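PDB 6ZTI: PlaB phospholipase from Legionella pneumophila, which probably hydrolyses phospholipids as an alpha/beta hydrolase linked to virulence, with its activity controlled by NAD(H)-mediated tetramerization. Local coordinates for residues A95-S100 with I127-A132; S192-G197 with M256-L261; V18-G23 with I55-Y60. One frame throughout, in Å; residues are numbered along the deposited sequence.

Contact 1 (A95-S100 with I127-A132); sequences ACITHS and IMLAPA
I97 and I127 pair across adjacent parallel strands, and this half of the contact is the tight one. Backbone bonds run I127 N to C96 O, T98 N to I127 O (2.9 Å) and L129 N to T98 O, and T98 O also lies 3.2 Å from both L129 CB and L129 CG. On the face under helix 286-296, I97 CG2 meets L129 CD1 at 4.0 Å. On the other face T98 and M128 lie side by side; the threonine hydroxyl, set between its own backbone N and carbonyl carbon (chi1 76°), has OG1 3.4 Å from M128 CG.

Beyond L129 the regular strand pairing ends. One direct N-H...O bond remains, S100 N to L129 O at 3.0 Å, and a water continues the link: it is bonded to T98 OG1 at 2.8 Å, donates to L129 O at 2.9 Å and reaches S100 O weakly. S100, between strand 93-99 and helix 102-114, has an unusual backbone (phi 55°, psi -121°), consistent with a nucleophile elbow. In an alpha/beta hydrolase that position is consistent with S100 being the nucleophile, and the weak bond from S100 OG to H266 NE2 supports this.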
ATOM      1  N   ALA B  95      28.548  19.183  30.542  1.00 16.09           N
ATOM      2  CA  ALA B  95      28.231  17.770  30.525  1.00 14.78           C
ATOM      3  C   ALA B  95      26.752  17.606  30.205  1.00 20.50           C
ATOM      4  O   ALA B  95      25.914  18.327  30.758  1.00 17.05           O
ATOM      5  CB  ALA B  95      28.566  17.132  31.873  1.00 20.83           C
ATOM      6  N   CYS B  96      26.443  16.685  29.293  1.00  9.97           N
ATOM      7  CA  CYS B  96      25.071  16.305  28.984  1.00 16.50           C
ATOM      8  C   CYS B  96      24.757  15.006  29.699  1.00 16.29           C
ATOM      9  O   CYS B  96      25.510  14.037  29.588  1.00 15.05           O
ATOM     10  CB  CYS B  96      24.839  16.116  27.483  1.00 18.45           C
ATOM     11  SG  CYS B  96      24.599  17.644  26.596  1.00 25.50           S
ATOM     12  N   ILE B  97      23.667  15.002  30.448  1.00 12.36           N
ATOM     13  CA  ILE B  97      23.106  13.790  31.012  1.00  9.23           C
ATOM     14  C   ILE B  97      21.822  13.530  30.240  1.00  9.15           C
ATOM     15  O   ILE B  97      20.872  14.317  30.317  1.00 14.18           O
ATOM     16  CB  ILE B  97      22.851  13.926  32.518  1.00 12.76           C
ATOM     17  CG1 ILE B  97      24.167  14.216  33.259  1.00 13.54           C
ATOM     18  CG2 ILE B  97      22.194  12.682  33.046  1.00 15.06           C
ATOM     19  CD1 ILE B  97      23.968  14.708  34.687  1.00 15.38           C
ATOM     20  N   THR B  98      21.799  12.451  29.472  1.00 11.58           N
ATOM     21  CA  THR B  98      20.700  12.160  28.568  1.00 10.82           C
ATOM     22  C   THR B  98      19.984  10.886  28.993  1.00  9.80           C
ATOM     23  O   THR B  98      20.541  10.037  29.690  1.00 14.57           O
ATOM     24  CB  THR B  98      21.213  12.005  27.126  1.00 10.73           C
ATOM     25  OG1 THR B  98      21.859  10.735  26.992  1.00 13.69           O
ATOM     26  CG2 THR B  98      22.224  13.114  26.762  1.00 12.82           C
ATOM     27  N   HIS B  99      18.732  10.762  28.558  1.00  8.30           N
ATOM     28  CA  HIS B  99      17.932   9.571  28.780  1.00  8.09           C
ATOM     29  C   HIS B  99      17.278   9.195  27.461  1.00 10.63           C
ATOM     30  O   HIS B  99      16.820  10.064  26.710  1.00  9.50           O
ATOM     31  CB  HIS B  99      16.871   9.793  29.880  1.00  9.81           C
ATOM     32  CG  HIS B  99      16.018   8.592  30.164  1.00  9.45           C
ATOM     33  ND1 HIS B  99      14.645   8.613  30.046  1.00  9.09           N
ATOM     34  CD2 HIS B  99      16.340   7.337  30.563  1.00 13.16           C
ATOM     35  CE1 HIS B  99      14.159   7.423  30.353  1.00 12.12           C
ATOM     36  NE2 HIS B  99      15.166   6.629  30.674  1.00 11.00           N
ATOM     37  N   SER B 100      17.288   7.899  27.164  1.00 10.56           N
ATOM     38  CA  SER B 100      16.587   7.345  26.014  1.00  9.24           C
ATOM     39  C   SER B 100      17.035   8.056  24.739  1.00 10.32           C
ATOM     40  O   SER B 100      18.228   8.030  24.412  1.00 11.47           O
ATOM     41  CB  SER B 100      15.084   7.420  26.311  1.00 11.79           C
ATOM     42  OG  SER B 100      14.318   6.852  25.274  1.00 25.93           O
ATOM     43  N   ILE B 127      26.964  11.568  29.277  1.00 10.53           N
ATOM     44  CA  ILE B 127      26.494  10.497  30.141  1.00  7.97           C
ATOM     45  C   ILE B 127      25.121  10.096  29.622  1.00 10.78           C
ATOM     46  O   ILE B 127      24.137  10.807  29.837  1.00 10.96           O
ATOM     47  CB  ILE B 127      26.440  10.929  31.610  1.00 12.60           C
ATOM     48  CG1 ILE B 127      27.809  11.451  32.052  1.00 13.53           C
ATOM     49  CG2 ILE B 127      25.984   9.755  32.486  1.00 12.35           C
ATOM     50  CD1 ILE B 127      27.818  12.100  33.430  1.00 15.40           C
ATOM     51  N   MET B 128      25.059   8.963  28.929  1.00  8.16           N
ATOM     52  CA  MET B 128      23.838   8.467  28.306  1.00 10.38           C
ATOM     53  C   MET B 128      23.208   7.410  29.197  1.00  7.83           C
ATOM     54  O   MET B 128      23.849   6.403  29.504  1.00 10.34           O
ATOM     55  CB  MET B 128      24.145   7.871  26.932  1.00  8.60           C
ATOM     56  CG  MET B 128      24.467   8.908  25.866  1.00  8.73           C
ATOM     57  SD  MET B 128      25.108   8.115  24.388  1.00 10.30           S
ATOM     58  CE  MET B 128      26.796   7.813  24.905  1.00  7.56           C
ATOM     59  N   LEU B 129      21.956   7.638  29.602  1.00  8.61           N
ATOM     60  CA  LEU B 129      21.192   6.700  30.412  1.00  6.50           C
ATOM     61  C   LEU B 129      20.203   5.956  29.519  1.00  7.71           C
ATOM     62  O   LEU B 129      19.349   6.577  28.869  1.00  7.92           O
ATOM     63  CB  LEU B 129      20.450   7.423  31.538  1.00  7.77           C
ATOM     64  CG  LEU B 129      21.255   8.407  32.395  1.00  9.18           C
ATOM     65  CD1 LEU B 129      20.385   9.142  33.427  1.00 17.36           C
ATOM     66  CD2 LEU B 129      22.395   7.690  33.109  1.00 19.59           C
ATOM     67  N   ALA B 130      20.322   4.627  29.490  1.00  8.32           N
ATOM     68  CA  ALA B 130      19.502   3.745  28.660  1.00  7.62           C
ATOM     69  C   ALA B 130      19.263   4.340  27.275  1.00  7.78           C
ATOM     70  O   ALA B 130      18.111   4.410  26.827  1.00  6.74           O
ATOM     71  CB  ALA B 130      18.165   3.459  29.339  1.00  5.66           C
ATOM     72  N   PRO B 131      20.316   4.752  26.570  1.00 11.63           N
ATOM     73  CA  PRO B 131      20.136   5.344  25.237  1.00  9.28           C
ATOM     74  C   PRO B 131      19.756   4.309  24.200  1.00  5.30           C
ATOM     75  O   PRO B 131      20.283   3.194  24.199  1.00  9.39           O
ATOM     76  CB  PRO B 131      21.519   5.917  24.926  1.00  8.74           C
ATOM     77  CG  PRO B 131      22.427   4.933  25.593  1.00  9.67           C
ATOM     78  CD  PRO B 131      21.743   4.572  26.887  1.00  9.36           C
ATOM     79  N   ALA B 132      18.868   4.706  23.282  1.00  9.22           N
ATOM     80  CA  ALA B 132      18.440   3.839  22.177  1.00 13.41           C
ATOM     81  C   ALA B 132      19.400   3.987  20.995  1.00 10.15           C
ATOM     82  O   ALA B 132      19.017   4.294  19.865  1.00  8.55           O
ATOM     83  CB  ALA B 132      17.007   4.160  21.771  1.00 12.27           C
TER
HETATM   84  O   HOH W   1      20.473   8.337  26.880  1.00 13.01           O

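Contact 2 (S192-G197 with M256-L261); sequences SFVLTG and MAFGVL
Contact 2 is a parallel strand pairing, S192-G197 with M256-L261, in which V194, T196, G259 and L261 carry the backbone bonds at one border of the chain's central sheet. V194 N binds A257 O at 3.1 Å, and further bonds run from G259 N to V194 O, T196 N to G259 O and L261 N to T196 O (2.7 Å). At the start of the pairing S192 O and A257 N are too far apart to bond, and the hydroxyl of Y303 bonds to both instead.

On one face A257 CB touches the F193 ring at CD2, 3.6 Å away, and L195 CB lies 4.3 Å from L261 CD1. Helix 286-296 covers this face, with W290 against both leucines. G259 lies opposite L195 and places only its backbone beside that side chain.

The strands are the last two of the six-stranded parallel sheet of an alpha/beta hydrolase, and 257-261 is its outermost member within the chain. V260 N and V260 O, on the outer border, bond to the hydroxyls of T314 and T317 on helix 300-320.

The other face is more varied. V194 CG1, anti to its backbone N (chi1 169°), meets the rim of the F258 ring in the ring plane, 3.8 Å from CD1. M256 crosses V194 at about a right angle, with SD 4.1 Å from V194 CG2. Its chain bends at the last torsion (chi3 -63°), which brings CE to 3.1 Å from S192 OG; SD is equally near. That buried hydroxyl has no hydrogen-bonding partner in the model, lying instead against the M256 thioether and against M128 of the neighbouring strand 123-129.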
ATOM      1  N   SER B 192      32.844  10.043  27.444  1.00 10.73           N
ATOM      2  CA  SER B 192      31.534   9.513  27.116  1.00 10.52           C
ATOM      3  C   SER B 192      31.249   8.231  27.893  1.00 13.13           C
ATOM      4  O   SER B 192      32.140   7.394  28.081  1.00 12.34           O
ATOM      5  CB  SER B 192      31.460   9.241  25.614  1.00 14.70           C
ATOM      6  OG  SER B 192      30.140   8.909  25.251  1.00 14.49           O
ATOM      7  N   PHE B 193      30.000   8.069  28.333  1.00 15.81           N
ATOM      8  CA  PHE B 193      29.611   6.927  29.152  1.00  8.47           C
ATOM      9  C   PHE B 193      28.203   6.478  28.789  1.00 10.09           C
ATOM     10  O   PHE B 193      27.333   7.300  28.480  1.00 10.50           O
ATOM     11  CB  PHE B 193      29.622   7.254  30.661  1.00 12.03           C
ATOM     12  CG  PHE B 193      30.796   8.071  31.105  1.00 10.75           C
ATOM     13  CD1 PHE B 193      30.869   9.425  30.808  1.00 11.06           C
ATOM     14  CD2 PHE B 193      31.812   7.497  31.854  1.00 10.74           C
ATOM     15  CE1 PHE B 193      31.947  10.176  31.222  1.00 13.56           C
ATOM     16  CE2 PHE B 193      32.893   8.257  32.283  1.00 13.72           C
ATOM     17  CZ  PHE B 193      32.960   9.595  31.965  1.00 10.48           C
ATOM     18  N   VAL B 194      27.970   5.169  28.869  1.00  7.35           N
ATOM     19  CA  VAL B 194      26.636   4.593  28.750  1.00  6.86           C
ATOM     20  C   VAL B 194      26.313   3.862  30.040  1.00  6.88           C
ATOM     21  O   VAL B 194      27.087   3.012  30.495  1.00  6.38           O
ATOM     22  CB  VAL B 194      26.519   3.646  27.548  1.00 10.12           C
ATOM     23  CG1 VAL B 194      25.193   2.873  27.620  1.00  7.91           C
ATOM     24  CG2 VAL B 194      26.642   4.457  26.234  1.00  6.20           C
ATOM     25  N   LEU B 195      25.203   4.221  30.654  1.00 11.15           N
ATOM     26  CA  LEU B 195      24.684   3.479  31.787  1.00  6.54           C
ATOM     27  C   LEU B 195      23.287   2.997  31.449  1.00  6.04           C
ATOM     28  O   LEU B 195      22.499   3.732  30.856  1.00  8.36           O
ATOM     29  CB  LEU B 195      24.663   4.348  33.044  1.00  7.48           C
ATOM     30  CG  LEU B 195      25.995   4.961  33.490  1.00 15.42           C
ATOM     31  CD1 LEU B 195      25.783   5.939  34.649  1.00 12.23           C
ATOM     32  CD2 LEU B 195      26.976   3.906  33.913  1.00 21.91           C
ATOM     33  N   THR B 196      22.980   1.753  31.794  1.00  8.06           N
ATOM     34  CA  THR B 196      21.615   1.290  31.599  1.00  7.39           C
ATOM     35  C   THR B 196      21.311   0.199  32.614  1.00 11.95           C
ATOM     36  O   THR B 196      22.173  -0.220  33.392  1.00  9.43           O
ATOM     37  CB  THR B 196      21.398   0.800  30.168  1.00 10.72           C
ATOM     38  OG1 THR B 196      19.995   0.663  29.915  1.00 10.78           O
ATOM     39  CG2 THR B 196      22.078  -0.500  29.992  1.00 11.09           C
ATOM     40  N   GLY B 197      20.050  -0.232  32.616  1.00  6.22           N
ATOM     41  CA  GLY B 197      19.615  -1.309  33.469  1.00  7.94           C
ATOM     42  C   GLY B 197      18.918  -2.354  32.618  1.00  6.49           C
ATOM     43  O   GLY B 197      18.664  -2.144  31.430  1.00  7.75           O
ATOM     44  N   MET B 256      34.331   2.605  24.996  1.00  7.71           N
ATOM     45  CA  MET B 256      33.536   3.548  25.767  1.00 11.99           C
ATOM     46  C   MET B 256      33.068   2.888  27.056  1.00 13.64           C
ATOM     47  O   MET B 256      32.663   1.720  27.058  1.00 11.82           O
ATOM     48  CB  MET B 256      32.317   4.041  24.966  1.00  8.44           C
ATOM     49  CG  MET B 256      31.541   5.162  25.664  1.00  9.64           C
ATOM     50  SD  MET B 256      30.171   5.903  24.717  1.00 14.90           S
ATOM     51  CE  MET B 256      31.068   6.601  23.324  1.00  7.69           C
ATOM     52  N   ALA B 257      33.118   3.650  28.147  1.00  9.09           N
ATOM     53  CA  ALA B 257      32.604   3.182  29.425  1.00 10.19           C
ATOM     54  C   ALA B 257      31.183   2.655  29.268  1.00  7.85           C
ATOM     55  O   ALA B 257      30.353   3.250  28.577  1.00  7.86           O
ATOM     56  CB  ALA B 257      32.633   4.325  30.446  1.00 11.66           C
ATOM     57  N   PHE B 258      30.908   1.522  29.907  1.00  8.33           N
ATOM     58  CA  PHE B 258      29.630   0.842  29.749  1.00  6.02           C
ATOM     59  C   PHE B 258      29.317   0.099  31.031  1.00  8.15           C
ATOM     60  O   PHE B 258      30.086  -0.769  31.451  1.00  9.96           O
ATOM     61  CB  PHE B 258      29.658  -0.127  28.558  1.00  9.37           C
ATOM     62  CG  PHE B 258      28.399  -0.933  28.400  1.00  6.88           C
ATOM     63  CD1 PHE B 258      27.224  -0.322  28.021  1.00  5.74           C
ATOM     64  CD2 PHE B 258      28.391  -2.301  28.640  1.00  9.27           C
ATOM     65  CE1 PHE B 258      26.065  -1.045  27.885  1.00  7.53           C
ATOM     66  CE2 PHE B 258      27.247  -3.024  28.499  1.00  8.54           C
ATOM     67  CZ  PHE B 258      26.074  -2.393  28.120  1.00  9.28           C
ATOM     68  N   GLY B 259      28.182   0.418  31.629  1.00 10.80           N
ATOM     69  CA  GLY B 259      27.762  -0.233  32.851  1.00 11.39           C
ATOM     70  C   GLY B 259      26.302  -0.604  32.788  1.00 13.29           C
ATOM     71  O   GLY B 259      25.467   0.187  32.349  1.00 11.40           O
ATOM     72  N   VAL B 260      25.999  -1.820  33.222  1.00  6.14           N
ATOM     73  CA  VAL B 260      24.634  -2.271  33.452  1.00 10.51           C
ATOM     74  C   VAL B 260      24.408  -2.215  34.961  1.00 12.44           C
ATOM     75  O   VAL B 260      24.981  -3.006  35.718  1.00 15.03           O
ATOM     76  CB  VAL B 260      24.394  -3.678  32.889  1.00  7.18           C
ATOM     77  CG1 VAL B 260      22.971  -4.127  33.134  1.00 12.38           C
ATOM     78  CG2 VAL B 260      24.711  -3.737  31.378  1.00 12.26           C
ATOM     79  N   LEU B 261      23.628  -1.286  35.389  1.00 10.38           N
ATOM     80  CA  LEU B 261      23.376  -1.033  36.803  1.00  9.45           C
ATOM     81  C   LEU B 261      22.251  -1.922  37.330  1.00 10.25           C
ATOM     82  O   LEU B 261      21.342  -2.289  36.582  1.00 11.63           O
ATOM     83  CB  LEU B 261      22.996   0.425  37.015  1.00 10.86           C
ATOM     84  CG  LEU B 261      23.989   1.469  36.506  1.00 13.87           C
ATOM     85  CD1 LEU B 261      23.524   2.897  36.885  1.00 12.85           C
ATOM     86  CD2 LEU B 261      25.377   1.190  37.058  1.00 18.74           C
TER

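Contact 3 (V18-G23 with I55-Y60)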
ATOM      1  N   VAL B  18      25.998  21.552  33.540  1.00 13.75           N
ATOM      2  CA  VAL B  18      25.281  20.299  33.314  1.00 15.38           C
ATOM      3  C   VAL B  18      23.992  20.629  32.583  1.00 14.86           C
ATOM      4  O   VAL B  18      23.291  21.575  32.954  1.00 17.17           O
ATOM      5  CB  VAL B  18      24.988  19.548  34.627  1.00 13.15           C
ATOM      6  CG1 VAL B  18      24.166  18.274  34.347  1.00 18.42           C
ATOM      7  CG2 VAL B  18      26.272  19.185  35.314  1.00 13.85           C
ATOM      8  N   ILE B  19      23.698  19.867  31.533  1.00 11.73           N
ATOM      9  CA  ILE B  19      22.459  19.992  30.777  1.00 13.92           C
ATOM     10  C   ILE B  19      21.798  18.619  30.742  1.00 14.67           C
ATOM     11  O   ILE B  19      22.397  17.650  30.260  1.00 14.33           O
ATOM     12  CB  ILE B  19      22.697  20.504  29.346  1.00 13.97           C
ATOM     13  CG1 ILE B  19      23.412  21.858  29.363  1.00 14.09           C
ATOM     14  CG2 ILE B  19      21.377  20.626  28.609  1.00 12.03           C
ATOM     15  CD1 ILE B  19      23.843  22.326  27.983  1.00 20.50           C
ATOM     16  N   PHE B  20      20.569  18.538  31.241  1.00 12.05           N
ATOM     17  CA  PHE B  20      19.777  17.319  31.169  1.00 16.87           C
ATOM     18  C   PHE B  20      19.006  17.264  29.857  1.00 15.74           C
ATOM     19  O   PHE B  20      18.535  18.291  29.362  1.00 12.75           O
ATOM     20  CB  PHE B  20      18.811  17.249  32.351  1.00 14.74           C
ATOM     21  CG  PHE B  20      19.484  16.942  33.661  1.00 10.96           C
ATOM     22  CD1 PHE B  20      20.026  17.963  34.428  1.00 14.03           C
ATOM     23  CD2 PHE B  20      19.595  15.630  34.114  1.00 17.49           C
ATOM     24  CE1 PHE B  20      20.657  17.688  35.622  1.00 21.96           C
ATOM     25  CE2 PHE B  20      20.226  15.351  35.306  1.00 13.19           C
ATOM     26  CZ  PHE B  20      20.759  16.381  36.066  1.00 20.65           C
ATOM     27  N   VAL B  21      18.875  16.058  29.294  1.00 13.04           N
ATOM     28  CA  VAL B  21      18.200  15.861  28.011  1.00  8.96           C
ATOM     29  C   VAL B  21      17.369  14.585  28.076  1.00 14.31           C
ATOM     30  O   VAL B  21      17.908  13.501  28.319  1.00 12.87           O
ATOM     31  CB  VAL B  21      19.198  15.784  26.841  1.00  8.59           C
ATOM     32  CG1 VAL B  21      18.467  15.657  25.513  1.00 12.58           C
ATOM     33  CG2 VAL B  21      20.087  16.986  26.828  1.00 15.10           C
ATOM     34  N   HIS B  22      16.067  14.700  27.807  1.00  8.43           N
ATOM     35  CA  HIS B  22      15.128  13.634  28.116  1.00  9.73           C
ATOM     36  C   HIS B  22      14.922  12.694  26.920  1.00 12.36           C
ATOM     37  O   HIS B  22      15.635  12.756  25.914  1.00 12.31           O
ATOM     38  CB  HIS B  22      13.812  14.238  28.602  1.00 16.86           C
ATOM     39  CG  HIS B  22      13.164  15.168  27.622  1.00 19.91           C
ATOM     40  ND1 HIS B  22      12.464  14.721  26.521  1.00 10.88           N
ATOM     41  CD2 HIS B  22      13.095  16.522  27.591  1.00  9.75           C
ATOM     42  CE1 HIS B  22      11.997  15.758  25.848  1.00 19.70           C
ATOM     43  NE2 HIS B  22      12.363  16.864  26.478  1.00 11.91           N
ATOM     44  N   GLY B  23      13.928  11.812  27.026  1.00  8.47           N
ATOM     45  CA  GLY B  23      13.645  10.819  26.017  1.00 14.84           C
ATOM     46  C   GLY B  23      12.376  11.138  25.251  1.00 23.50           C
ATOM     47  O   GLY B  23      11.833  12.237  25.347  1.00 11.65           O
ATOM     48  N   ILE B  55      23.141  24.404  36.198  1.00 21.68           N
ATOM     49  CA  ILE B  55      22.471  23.152  35.867  1.00 19.53           C
ATOM     50  C   ILE B  55      21.219  23.502  35.075  1.00 23.20           C
ATOM     51  O   ILE B  55      20.387  24.296  35.535  1.00 18.87           O
ATOM     52  CB  ILE B  55      22.125  22.336  37.124  1.00 18.80           C
ATOM     53  CG1 ILE B  55      23.410  21.999  37.888  1.00 22.74           C
ATOM     54  CG2 ILE B  55      21.356  21.071  36.737  1.00 22.21           C
ATOM     55  CD1 ILE B  55      23.176  21.357  39.248  1.00 20.43           C
ATOM     56  N   TYR B  56      21.090  22.912  33.887  1.00 13.72           N
ATOM     57  CA  TYR B  56      20.041  23.247  32.940  1.00 13.38           C
ATOM     58  C   TYR B  56      19.178  22.035  32.631  1.00 17.16           C
ATOM     59  O   TYR B  56      19.679  20.920  32.458  1.00 13.11           O
ATOM     60  CB  TYR B  56      20.628  23.787  31.640  1.00 14.94           C
ATOM     61  CG  TYR B  56      21.170  25.183  31.774  1.00 16.98           C
ATOM     62  CD1 TYR B  56      22.426  25.409  32.316  1.00 19.78           C
ATOM     63  CD2 TYR B  56      20.423  26.282  31.371  1.00 21.88           C
ATOM     64  CE1 TYR B  56      22.925  26.706  32.453  1.00 17.44           C
ATOM     65  CE2 TYR B  56      20.921  27.579  31.504  1.00 20.42           C
ATOM     66  CZ  TYR B  56      22.168  27.775  32.041  1.00 16.40           C
ATOM     67  OH  TYR B  56      22.666  29.052  32.182  1.00 28.22           O
ATOM     68  N   LEU B  57      17.880  22.272  32.548  1.00 15.04           N
ATOM     69  CA  LEU B  57      16.935  21.271  32.097  1.00 12.18           C
ATOM     70  C   LEU B  57      16.668  21.497  30.614  1.00 21.19           C
ATOM     71  O   LEU B  57      16.229  22.582  30.214  1.00 14.52           O
ATOM     72  CB  LEU B  57      15.650  21.339  32.919  1.00 12.67           C
ATOM     73  CG  LEU B  57      15.803  21.202  34.427  1.00 18.75           C
ATOM     74  CD1 LEU B  57      14.416  21.079  35.059  1.00 19.62           C
ATOM     75  CD2 LEU B  57      16.681  20.016  34.796  1.00 17.07           C
ATOM     76  N   GLY B  58      16.977  20.489  29.797  1.00 11.50           N
ATOM     77  CA  GLY B  58      16.580  20.521  28.406  1.00 14.09           C
ATOM     78  C   GLY B  58      15.133  20.099  28.248  1.00 14.41           C
ATOM     79  O   GLY B  58      14.613  19.290  29.014  1.00 18.03           O
ATOM     80  N   ARG B  59      14.450  20.712  27.279  1.00 10.83           N
ATOM     81  CA  ARG B  59      13.111  20.279  26.888  1.00 21.11           C
ATOM     82  C   ARG B  59      12.990  20.414  25.378  1.00 21.35           C
ATOM     83  O   ARG B  59      13.227  21.497  24.824  1.00 11.39           O
ATOM     84  CB  ARG B  59      12.019  21.080  27.613  1.00 19.35           C
ATOM     85  CG  ARG B  59      11.950  22.566  27.296  1.00 19.89           C
ATOM     86  CD  ARG B  59      10.934  23.260  28.205  1.00 26.87           C
ATOM     87  NE  ARG B  59      10.672  24.627  27.771  1.00 24.20           N
ATOM     88  CZ  ARG B  59      11.450  25.667  28.060  1.00 24.72           C
ATOM     89  NH1 ARG B  59      12.545  25.508  28.791  1.00 24.86           N
ATOM     90  NH2 ARG B  59      11.132  26.873  27.614  1.00 16.71           N
ATOM     91  N   TYR B  60      12.663  19.306  24.713  1.00 15.37           N
ATOM     92  CA  TYR B  60      12.473  19.273  23.274  1.00 16.04           C
ATOM     93  C   TYR B  60      11.161  18.569  22.968  1.00 15.40           C
ATOM     94  O   TYR B  60      10.546  17.940  23.834  1.00 17.24           O
ATOM     95  CB  TYR B  60      13.655  18.593  22.553  1.00 13.21           C
ATOM     96  CG  TYR B  60      13.850  17.111  22.826  1.00 11.13           C
ATOM     97  CD1 TYR B  60      13.168  16.153  22.090  1.00 12.47           C
ATOM     98  CD2 TYR B  60      14.746  16.668  23.795  1.00 14.55           C
ATOM     99  CE1 TYR B  60      13.344  14.804  22.327  1.00 12.90           C
ATOM    100  CE2 TYR B  60      14.933  15.308  24.032  1.00  8.93           C
ATOM    101  CZ  TYR B  60      14.229  14.387  23.299  1.00 12.18           C
ATOM    102  OH  TYR B  60      14.408  13.043  23.538  1.00 13.00           O
TER
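V18, F20 and their partners Y56 and G58 join two parallel strands, inclined at 25°, through backbone bonds from Y56 N to V18 O, F20 N to Y56 O and G58 N to F20 O, the third the most bent. F20 and I55 lie side by side on one face, where I55 CG2 reaches the ring edge 3.6 Å from F20 CE1; L57 CD2 comes to 3.9 Å from F20 CD1. On the other face I19 CG1 rests 4.1 Å from Y56 CB, while Y56 OH bonds to K87 NZ.

The pair forms a right-handed beta-alpha-beta crossover through helix 35-44, in which helix residues L35, P36 and L39 pack on F20. H22, just past the end of strand 16-21, makes an offset stack with Y60, planes at 10°, with H22 CE1 3.4 Å above the centre of the Y60 ring. Three bonds fix this arrangement: Y60 N donates to H22 NE2 at 3.0 Å, H22 ND1 donates in the ring plane to a lone pair of G23 O, and Y60 OH donates to H22 O at 2.7 Å from above the carbonyl plane. The H22-G23 pair after strand 16-21 resembles the oxyanion-hole sequence of many lipases. Residues 57-60 also pair antiparallel with a strand of the second subunit, whose F468 meets the Y60 ring.

All three contacts belong to one parallel sheet. Contact 1 is central in it: its strand 93-99 neighbours strand 16-21 of contact 3, and its strand 123-129 neighbours strand 191-197 of contact 2. Contacts 2 and 3 lie on opposite sides of it, their centres about 19 Å apart, and do not touch. The centres of contacts 1 and 2 are about 13 Å from that of the chain; contact 3 is farther out, about 22 Å, and covered by the second subunit, whereas a helix of the same chain borders contact 2. The chemistry differs accordingly: a water and the S100 turn in contact 1, thioether, aliphatic and phenyl packing in contact 2, a bonded aromatic stack in contact 3.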